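Probable ribosomal RNA small subunit methyltransferase (Thermus thermophilus, PDB 3DMH) probably methylates the N2 amino group of a guanosine in 16S ribosomal RNA, using S-adenosylmethionine as the methyl donor. Local coordinates at residues 7-11 with 23-27; 74-80 with 286-291. All blocks are in the same frame, centred on the assembly; numbering follows the deposited sequence.

Contact 1. Residues 7-11 with 23-27; sequences AYHRL and IKPGA
Tyr-8, in helix 5-9, and Leu-11, just beyond its end, face the irregular chain that follows strand 19-23: the CA atoms of Leu-11 and Lys-24 come within 5.0 Å, and those of Tyr-8 and Pro-25 within 5.7 Å. A type II turn from Lys-24 to Ala-27 then carries the second segment past the Tyr-8 ring, with Gly-26 at its third position. Lys-24 holds the two together. Its chain is bent at chi3 and chi4 (-58° and -67°), which curls the ammonium back between the segments. There NZ donates to Tyr-8 O at 2.8 Å, tilted from the carbonyl plane, and to Pro-25 O at 2.8 Å, in the carbonyl plane. The same nitrogen stands 3.7 Å from the centroid of the Tyr-8 ring, displaced toward its rim, a cation-pi contact over one face. Pro-25 packs against the tyrosine through CB, 3.6 Å from Tyr-8 CD1, while Leu-11 CD2 rests 3.6 Å from Lys-24 CD on the aliphatic part of the lysine. At the far end Leu-11 CA makes a CH...O contact with Ile-23 O. The ammonium also forms a salt bridge with Asp-288, which accepts a hydrogen bond from the Tyr-8 hydroxyl. Tyr-8 lines the pocket of S-adenosylmethionine, and the buried Lys-24 stands behind it, tied to the cofactor-binding Asp-288.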
loop_
_atom_site.group_PDB
_atom_site.type_symbol
_atom_site.label_atom_id
_atom_site.label_comp_id
_atom_site.label_asym_id
_atom_site.label_seq_id
_atom_site.Cartn_x
_atom_site.Cartn_y
_atom_site.Cartn_z
ATOM N N ALA A 7 -11.957 -2.592 16.239
ATOM C CA ALA A 7 -12.669 -3.093 15.047
ATOM C C ALA A 7 -11.860 -2.942 13.755
ATOM O O ALA A 7 -11.876 -3.821 12.898
ATOM C CB ALA A 7 -14.019 -2.432 14.904
ATOM N N TYR A 8 -11.153 -1.821 13.616
ATOM C CA TYR A 8 -10.259 -1.658 12.482
ATOM C C TYR A 8 -9.211 -2.786 12.408
ATOM O O TYR A 8 -8.925 -3.295 11.311
ATOM C CB TYR A 8 -9.546 -0.268 12.463
ATOM C CG TYR A 8 -8.591 -0.274 11.285
ATOM C CD1 TYR A 8 -9.068 -0.063 9.996
ATOM C CD2 TYR A 8 -7.236 -0.644 11.432
ATOM C CE1 TYR A 8 -8.265 -0.172 8.884
ATOM C CE2 TYR A 8 -6.405 -0.756 10.326
ATOM C CZ TYR A 8 -6.906 -0.528 9.040
ATOM O OH TYR A 8 -6.106 -0.684 7.948
ATOM N N HIS A 9 -8.612 -3.127 13.552
ATOM C CA HIS A 9 -7.523 -4.106 13.594
ATOM C C HIS A 9 -7.974 -5.556 13.677
ATOM O O HIS A 9 -7.138 -6.460 13.606
ATOM C CB HIS A 9 -6.572 -3.818 14.748
ATOM C CG HIS A 9 -5.713 -2.618 14.527
ATOM N ND1 HIS A 9 -4.737 -2.578 13.556
ATOM C CD2 HIS A 9 -5.672 -1.417 15.156
ATOM C CE1 HIS A 9 -4.138 -1.399 13.581
ATOM N NE2 HIS A 9 -4.682 -0.677 14.547
ATOM N N ARG A 10 -9.280 -5.757 13.856
ATOM C CA ARG A 10 -9.821 -7.104 14.059
ATOM C C ARG A 10 -9.781 -7.926 12.783
ATOM O O ARG A 10 -10.160 -7.440 11.719
ATOM C CB ARG A 10 -11.250 -7.018 14.547
ATOM C CG ARG A 10 -11.834 -8.367 14.853
ATOM C CD ARG A 10 -13.260 -8.248 15.261
ATOM N NE ARG A 10 -13.376 -7.756 16.632
ATOM C CZ ARG A 10 -14.414 -8.039 17.416
ATOM N NH1 ARG A 10 -15.391 -8.803 16.943
ATOM N NH2 ARG A 10 -14.474 -7.571 18.660
ATOM N N LEU A 11 -9.339 -9.185 12.917
ATOM C CA LEU A 11 -9.365 -10.154 11.804
ATOM C C LEU A 11 -10.596 -11.020 11.988
ATOM O O LEU A 11 -10.799 -11.561 13.077
ATOM C CB LEU A 11 -8.110 -11.037 11.825
ATOM C CG LEU A 11 -6.744 -10.334 11.966
ATOM C CD1 LEU A 11 -5.633 -11.356 11.848
ATOM C CD2 LEU A 11 -6.546 -9.248 10.959
ATOM N N ILE A 23 -10.453 -11.833 6.905
ATOM C CA ILE A 23 -10.405 -10.526 6.252
ATOM C C ILE A 23 -10.341 -9.446 7.333
ATOM O O ILE A 23 -10.616 -9.702 8.508
ATOM C CB ILE A 23 -11.617 -10.308 5.300
ATOM C CG1 ILE A 23 -12.909 -10.156 6.097
ATOM C CG2 ILE A 23 -11.673 -11.454 4.222
ATOM C CD1 ILE A 23 -14.098 -9.722 5.248
ATOM N N LYS A 24 -10.020 -8.222 6.939
ATOM C CA LYS A 24 -10.070 -7.114 7.898
ATOM C C LYS A 24 -10.223 -5.822 7.108
ATOM O O LYS A 24 -9.890 -5.786 5.907
ATOM C CB LYS A 24 -8.803 -7.042 8.789
ATOM C CG LYS A 24 -7.564 -6.542 8.039
ATOM C CD LYS A 24 -6.347 -6.322 8.952
ATOM C CE LYS A 24 -6.620 -5.331 10.065
ATOM N NZ LYS A 24 -6.852 -3.918 9.577
ATOM N N PRO A 25 -10.688 -4.753 7.784
ATOM C CA PRO A 25 -10.699 -3.443 7.136
ATOM C C PRO A 25 -9.297 -3.087 6.624
ATOM O O PRO A 25 -8.289 -3.389 7.257
ATOM C CB PRO A 25 -11.147 -2.503 8.257
ATOM C CG PRO A 25 -12.014 -3.388 9.165
ATOM C CD PRO A 25 -11.219 -4.697 9.162
ATOM N N GLY A 26 -9.245 -2.508 5.426
ATOM C CA GLY A 26 -7.960 -2.075 4.862
ATOM C C GLY A 26 -7.142 -3.124 4.121
ATOM O O GLY A 26 -6.049 -2.836 3.604
ATOM N N ALA A 27 -7.650 -4.356 4.048
ATOM C CA ALA A 27 -6.995 -5.411 3.287
ATOM C C ALA A 27 -7.674 -5.636 1.916
ATOM O O ALA A 27 -8.919 -5.785 1.839
ATOM C CB ALA A 27 -6.993 -6.712 4.084
#

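Contact 2. Residues 74-80 with 286-291; sequences TSRAAFR and HSDVDE. With SAM (S-adenosylmethionine), chain D.
Ala-77, in the first turn of helix 76-84, approaches Asp-288 to 5.3 Å between CA atoms, where the chain leaving strand 283-286 enters a type II' turn, Asp-288 to Glu-291. His-286 NE2 is shared, with Asp-263 O the stronger acceptor and Thr-74 O, 2.9 Å away in a bent bond of 131°, the second. Arg-76 CD lies over one face of this imidazole, 3.6 Å from the His-286 ring centroid, a CH-pi contact made possible by the bend at chi2 (84°). A water accepts from Arg-76 NE and donates to Glu-291 OE2, while Glu-291 OE1 receives Asp-288 N through its anti lone pair. Arg-80 NH1 forms a salt bridge to Asp-288 OD2 (2.8 Å), arriving from above the carboxylate plane, and Glu-291 CG covers the centre of one face of that guanidinium. The other carboxylate oxygen, Asp-288 OD1, accepts from the adenine N6 of S-adenosylmethionine at 3.0 Å and also hydrogen-bonds Tyr-8 OH; Val-289 N donates to N1 at 2.9 Å. Adenine is thus read by one acceptor and one donor, and the positive charges of Arg-80 and Lys-24, both on OD2, probably favour the ionised carboxylate, with OD1 turned to the adenine.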
loop_
_atom_site.group_PDB
_atom_site.type_symbol
_atom_site.label_atom_id
_atom_site.label_comp_id
_atom_site.label_asym_id
_atom_site.label_seq_id
_atom_site.Cartn_x
_atom_site.Cartn_y
_atom_site.Cartn_z
ATOM N N THR A 74 2.835 -7.217 -0.436
ATOM C CA THR A 74 3.406 -5.960 0.029
ATOM C C THR A 74 2.630 -5.284 1.156
ATOM O O THR A 74 3.195 -4.462 1.886
ATOM C CB THR A 74 3.525 -4.929 -1.123
ATOM O OG1 THR A 74 2.239 -4.816 -1.750
ATOM C CG2 THR A 74 4.501 -5.416 -2.185
ATOM N N SER A 75 1.334 -5.614 1.285
ATOM C CA SER A 75 0.497 -4.973 2.294
ATOM C C SER A 75 0.582 -5.684 3.619
ATOM O O SER A 75 0.297 -6.880 3.725
ATOM C CB SER A 75 -0.952 -4.953 1.806
ATOM O OG SER A 75 -1.880 -4.732 2.886
ATOM N N ARG A 76 0.922 -4.926 4.651
ATOM C CA ARG A 76 0.976 -5.497 5.991
ATOM C C ARG A 76 -0.392 -6.025 6.419
ATOM O O ARG A 76 -0.483 -7.127 6.950
ATOM C CB ARG A 76 1.532 -4.490 7.013
ATOM C CG ARG A 76 2.122 -5.208 8.199
ATOM C CD ARG A 76 3.582 -5.627 7.890
ATOM N NE ARG A 76 4.133 -6.460 8.943
ATOM C CZ ARG A 76 5.436 -6.668 9.114
ATOM N NH1 ARG A 76 6.335 -6.118 8.278
ATOM N NH2 ARG A 76 5.840 -7.438 10.138
ATOM N N ALA A 77 -1.445 -5.234 6.184
ATOM C CA ALA A 77 -2.812 -5.647 6.521
ATOM C C ALA A 77 -3.156 -6.984 5.869
ATOM O O ALA A 77 -3.740 -7.868 6.518
ATOM C CB ALA A 77 -3.822 -4.570 6.105
ATOM N N ALA A 78 -2.805 -7.135 4.589
ATOM C CA ALA A 78 -3.131 -8.391 3.894
ATOM C C ALA A 78 -2.322 -9.570 4.465
ATOM O O ALA A 78 -2.863 -10.668 4.678
ATOM C CB ALA A 78 -2.917 -8.238 2.392
ATOM N N PHE A 79 -1.031 -9.352 4.766
ATOM C CA PHE A 79 -0.233 -10.421 5.413
ATOM C C PHE A 79 -0.768 -10.844 6.783
ATOM O O PHE A 79 -0.803 -12.033 7.094
ATOM C CB PHE A 79 1.221 -10.000 5.409
ATOM C CG PHE A 79 1.812 -10.023 4.029
ATOM C CD1 PHE A 79 1.798 -11.207 3.321
ATOM N N ARG A 80 -1.320 -9.905 7.553
ATOM C CA ARG A 80 -1.957 -10.293 8.831
ATOM C C ARG A 80 -3.085 -11.294 8.557
ATOM O O ARG A 80 -3.234 -12.302 9.276
ATOM C CB ARG A 80 -2.554 -9.089 9.551
ATOM C CG ARG A 80 -1.549 -8.093 10.073
ATOM C CD ARG A 80 -2.252 -6.776 10.452
ATOM N NE ARG A 80 -2.687 -6.764 11.842
ATOM C CZ ARG A 80 -3.292 -5.742 12.472
ATOM N NH1 ARG A 80 -3.566 -4.577 11.848
ATOM N NH2 ARG A 80 -3.628 -5.884 13.767
ATOM N N HIS A 286 7.011 -0.851 8.571
ATOM C CA HIS A 286 6.018 -1.513 7.751
ATOM C C HIS A 286 4.910 -1.941 8.707
ATOM O O HIS A 286 5.086 -2.842 9.518
ATOM C CB HIS A 286 6.665 -2.706 7.033
ATOM C CG HIS A 286 5.786 -3.322 5.988
ATOM N ND1 HIS A 286 5.923 -4.623 5.548
ATOM C CD2 HIS A 286 4.768 -2.784 5.274
ATOM C CE1 HIS A 286 5.017 -4.864 4.616
ATOM N NE2 HIS A 286 4.294 -3.766 4.443
ATOM N N SER A 287 3.758 -1.286 8.599
ATOM C CA SER A 287 2.745 -1.354 9.639
ATOM C C SER A 287 1.370 -1.062 9.053
ATOM O O SER A 287 1.229 -0.169 8.213
ATOM C CB SER A 287 3.037 -0.256 10.659
ATOM O OG SER A 287 2.185 -0.343 11.796
ATOM N N ASP A 288 0.370 -1.806 9.528
ATOM C CA ASP A 288 -1.028 -1.502 9.214
ATOM C C ASP A 288 -1.469 -0.485 10.270
ATOM O O ASP A 288 -1.661 -0.843 11.431
ATOM C CB ASP A 288 -1.869 -2.784 9.309
ATOM C CG ASP A 288 -3.352 -2.554 9.042
ATOM O OD1 ASP A 288 -3.705 -1.467 8.536
ATOM O OD2 ASP A 288 -4.147 -3.482 9.323
ATOM N N VAL A 289 -1.537 0.782 9.874
ATOM C CA VAL A 289 -1.779 1.906 10.795
ATOM C C VAL A 289 -0.749 1.781 11.942
ATOM O O VAL A 289 0.461 1.739 11.668
ATOM C CB VAL A 289 -3.277 2.047 11.253
ATOM C CG1 VAL A 289 -3.518 3.432 11.836
ATOM C CG2 VAL A 289 -4.216 1.898 10.057
ATOM N N ASP A 290 -1.182 1.701 13.195
ATOM C CA ASP A 290 -0.231 1.639 14.305
ATOM C C ASP A 290 0.054 0.233 14.810
ATOM O O ASP A 290 0.564 0.059 15.921
ATOM C CB ASP A 290 -0.713 2.505 15.475
ATOM C CG ASP A 290 -2.061 2.070 16.017
ATOM O OD1 ASP A 290 -2.840 1.396 15.298
ATOM O OD2 ASP A 290 -2.376 2.415 17.176
ATOM N N GLU A 291 -0.248 -0.771 13.992
ATOM C CA GLU A 291 -0.073 -2.171 14.396
ATOM C C GLU A 291 1.336 -2.483 14.895
ATOM O O GLU A 291 1.516 -3.275 15.832
ATOM C CB GLU A 291 -0.452 -3.065 13.210
ATOM C CG GLU A 291 -0.099 -4.517 13.316
ATOM C CD GLU A 291 1.013 -4.914 12.396
ATOM O OE1 GLU A 291 1.340 -4.161 11.437
ATOM O OE2 GLU A 291 1.553 -6.009 12.639
HETATM N N SAM D . 2.710 10.778 3.499
HETATM C CA SAM D . 2.985 10.550 2.039
HETATM C C SAM D . 2.922 11.877 1.314
HETATM O O SAM D . 2.434 12.822 1.949
HETATM O OXT SAM D . 3.314 11.957 0.138
HETATM C CB SAM D . 1.954 9.605 1.417
HETATM C CG SAM D . 0.496 10.067 1.494
HETATM S SD SAM D . -0.613 8.921 0.613
HETATM C CE SAM D . -2.042 9.988 0.273
HETATM C "C5'" SAM D . -1.313 7.838 1.892
HETATM C "C4'" SAM D . -0.340 6.755 2.330
HETATM O "O4'" SAM D . -1.076 5.943 3.242
HETATM C "C3'" SAM D . 0.177 5.852 1.202
HETATM O "O3'" SAM D . 1.598 5.811 1.170
HETATM C "C2'" SAM D . -0.449 4.492 1.527
HETATM O "O2'" SAM D . 0.295 3.365 1.104
HETATM C "C1'" SAM D . -0.581 4.634 3.042
HETATM N N9 SAM D . -1.496 3.655 3.596
HETATM C C8 SAM D . -2.629 3.088 3.018
HETATM N N7 SAM D . -3.202 2.240 3.907
HETATM C C5 SAM D . -2.425 2.251 5.047
HETATM C C6 SAM D . -2.488 1.559 6.263
HETATM N N6 SAM D . -3.446 0.652 6.500
HETATM N N1 SAM D . -1.522 1.827 7.205
HETATM C C2 SAM D . -0.510 2.730 6.970
HETATM N N3 SAM D . -0.390 3.388 5.751
HETATM C C4 SAM D . -1.353 3.142 4.835
HETATM O O HOH W 1 2.424 -7.567 10.814
#

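Contacts 1 and 2, with centres about 10 Å apart, converge on the Asp-288 carboxylate. From contact 1, Tyr-8 OH lies 2.6 Å from Asp-288 OD1, a probable hydrogen bond, and Lys-24 NZ forms a 2.8 Å salt bridge with Asp-288 OD2, the oxygen that Arg-80 also binds. His-9 adds a further connection, its ring hydrogen-bonding to Arg-80 and Asp-290, and Tyr-8 CE2 packs on Val-289 CG2 at 3.5 Å. Tyr-8 is thus first shell to the cofactor, Lys-24 and His-9 second shell. Arg-80 of helix 76-84 reaches the adenine-binding loop from the half of the chain holding the sheet of strands 48-51 to 168-174, so contact 2 joins the two halves. Glu-262 and Ser-216 also hydrogen-bond the cofactor.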